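Local coordinates for protein-disulfide isomerase (Novosphingobium aromaticivorans, PDB 3GMF) that probably acts as a thioredoxin-fold protein-disulfide isomerase, making or rearranging disulfide bonds in other proteins, at residues P28-F33 with G168-M173. Sequence-based numbering, arbitrary orientation.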
loop_
_atom_site.group_PDB
_atom_site.type_symbol
_atom_site.label_atom_id
_atom_site.label_comp_id
_atom_site.label_asym_id
_atom_site.label_seq_id
_atom_site.Cartn_x
_atom_site.Cartn_y
_atom_site.Cartn_z
ATOM N N PRO A 28 8.502 5.474 4.608
ATOM C CA PRO A 28 9.066 6.533 3.766
ATOM C C PRO A 28 9.755 5.968 2.523
ATOM O O PRO A 28 9.784 6.622 1.468
ATOM C CB PRO A 28 10.095 7.188 4.697
ATOM C CG PRO A 28 10.510 6.079 5.634
ATOM C CD PRO A 28 9.228 5.336 5.890
ATOM N N HIS A 29 10.277 4.751 2.638
ATOM C CA HIS A 29 10.930 4.083 1.500
ATOM C C HIS A 29 9.924 3.736 0.423
ATOM O O HIS A 29 10.217 3.855 -0.761
ATOM C CB HIS A 29 11.685 2.832 1.956
ATOM C CG HIS A 29 12.705 3.088 3.022
ATOM N ND1 HIS A 29 13.752 3.968 2.853
ATOM C CD2 HIS A 29 12.851 2.562 4.261
ATOM C CE1 HIS A 29 14.498 3.976 3.945
ATOM N NE2 HIS A 29 13.974 3.131 4.813
ATOM N N CYS A 30 8.723 3.322 0.819
ATOM C CA CYS A 30 7.671 3.007 -0.149
ATOM C C CYS A 30 7.174 4.247 -0.880
ATOM O O CYS A 30 6.902 4.187 -2.086
ATOM C CB CYS A 30 6.491 2.320 0.529
ATOM S SG CYS A 30 6.935 0.667 1.082
ATOM N N SER A 31 7.053 5.362 -0.152
ATOM C CA SER A 31 6.691 6.636 -0.786
ATOM C C SER A 31 7.731 7.045 -1.826
ATOM O O SER A 31 7.390 7.294 -2.992
ATOM C CB SER A 31 6.507 7.738 0.253
ATOM O OG SER A 31 6.243 8.981 -0.392
ATOM N N HIS A 32 8.995 7.095 -1.404
ATOM C CA HIS A 32 10.105 7.375 -2.311
ATOM C C HIS A 32 10.130 6.406 -3.495
ATOM O O HIS A 32 10.314 6.835 -4.639
ATOM C CB HIS A 32 11.436 7.361 -1.543
ATOM C CG HIS A 32 12.623 7.776 -2.358
ATOM N ND1 HIS A 32 12.676 8.966 -3.054
ATOM C CD2 HIS A 32 13.816 7.167 -2.566
ATOM C CE1 HIS A 32 13.845 9.065 -3.665
ATOM N NE2 HIS A 32 14.555 7.989 -3.382
ATOM N N PHE A 33 9.910 5.117 -3.237
ATOM C CA PHE A 33 9.906 4.121 -4.322
ATOM C C PHE A 33 8.800 4.374 -5.353
ATOM O O PHE A 33 9.032 4.262 -6.557
ATOM C CB PHE A 33 9.787 2.690 -3.773
ATOM C CG PHE A 33 9.527 1.664 -4.831
ATOM C CD1 PHE A 33 10.561 1.229 -5.668
ATOM C CD2 PHE A 33 8.257 1.128 -4.996
ATOM C CE1 PHE A 33 10.317 0.272 -6.668
ATOM C CE2 PHE A 33 8.008 0.176 -5.994
ATOM C CZ PHE A 33 9.047 -0.237 -6.838
ATOM N N GLY A 168 11.386 -5.822 6.009
ATOM C CA GLY A 168 11.508 -4.431 5.573
ATOM C C GLY A 168 10.599 -4.143 4.381
ATOM O O GLY A 168 10.186 -5.048 3.667
ATOM N N THR A 169 10.274 -2.868 4.192
ATOM C CA THR A 169 9.474 -2.412 3.045
ATOM C C THR A 169 10.178 -1.258 2.302
ATOM O O THR A 169 10.947 -0.516 2.921
ATOM C CB THR A 169 8.080 -1.965 3.491
ATOM O OG1 THR A 169 8.218 -1.087 4.615
ATOM C CG2 THR A 169 7.214 -3.198 3.867
ATOM N N PRO A 170 9.966 -1.144 0.969
ATOM C CA PRO A 170 9.233 -2.102 0.139
ATOM C C PRO A 170 10.088 -3.350 -0.029
ATOM O O PRO A 170 11.321 -3.274 0.097
ATOM C CB PRO A 170 9.118 -1.379 -1.220
ATOM C CG PRO A 170 10.320 -0.512 -1.264
ATOM C CD PRO A 170 10.475 -0.018 0.160
ATOM N N SER A 171 9.439 -4.479 -0.274
ATOM C CA SER A 171 10.152 -5.685 -0.688
ATOM C C SER A 171 9.494 -6.210 -1.954
ATOM O O SER A 171 8.349 -5.857 -2.260
ATOM C CB SER A 171 10.136 -6.743 0.422
ATOM O OG SER A 171 10.915 -6.334 1.541
ATOM N N PHE A 172 10.206 -7.077 -2.681
ATOM C CA PHE A 172 9.771 -7.470 -4.017
ATOM C C PHE A 172 9.991 -8.945 -4.264
ATOM O O PHE A 172 10.943 -9.514 -3.755
ATOM C CB PHE A 172 10.544 -6.655 -5.071
ATOM C CG PHE A 172 10.456 -5.175 -4.854
ATOM C CD1 PHE A 172 9.284 -4.494 -5.191
ATOM C CD2 PHE A 172 11.521 -4.473 -4.287
ATOM C CE1 PHE A 172 9.179 -3.136 -4.956
ATOM C CE2 PHE A 172 11.429 -3.078 -4.068
ATOM C CZ PHE A 172 10.274 -2.429 -4.420
ATOM N N MET A 173 9.099 -9.547 -5.049
ATOM C CA MET A 173 9.381 -10.858 -5.650
ATOM C C MET A 173 9.240 -10.801 -7.163
ATOM O O MET A 173 8.387 -10.081 -7.700
ATOM C CB MET A 173 8.493 -12.024 -5.130
ATOM C CG MET A 173 7.824 -11.937 -3.760
ATOM S SD MET A 173 7.053 -13.588 -3.432
ATOM C CE MET A 173 8.492 -14.536 -3.015
#
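T169 meets the first turn of helix 28-46 through its CB and its carbonyl O. Its CB lies 3.7 Å from C30 SG, and its carbonyl O lies 3.6 Å from H29 CB. The T169 side chain also touches C27.

P170 follows through a cis peptide bond and points its ring at the helix. Ring atom CD rests on H29 CB at 3.6 Å. C30 SG sits beside the same ring, 3.5 Å from P170 N. This is van der Waals packing, as the proline N carries no proton to donate. With SG beside the backbone N and anti to the carbonyl carbon (chi1 -69°), the sulfur is brought up to the proline. CG of P170 lies 4.1 Å from F33 CB. This is the cis-proline loop of the thioredoxin fold, set against a CxxC pattern at the start of a helix. C27 and C30 of that pattern are consistent with the redox pair of a disulfide isomerase. The carbonyl O of P170 is hydrogen-bonded to H183 ND1.

The CB of S171 points away from the helix. Its OG donates a 2.6 Å hydrogen bond to G168 O, from above the carbonyl plane, a bond that spans the join between the loop and strand 171-174.

F172 reaches the helix again, tip to tip with F33. F172 CZ lies over one face of the F33 ring, off toward the rim, and the planes are inclined at 51°. F172 CE1 comes within 3.5 Å of F33 CZ. An alanine in place of F33 would remove the ring that F172 CZ packs on and would probably leave a gap there, with the F172 ring less firmly held. L188 of helix 185-196 touches both rings.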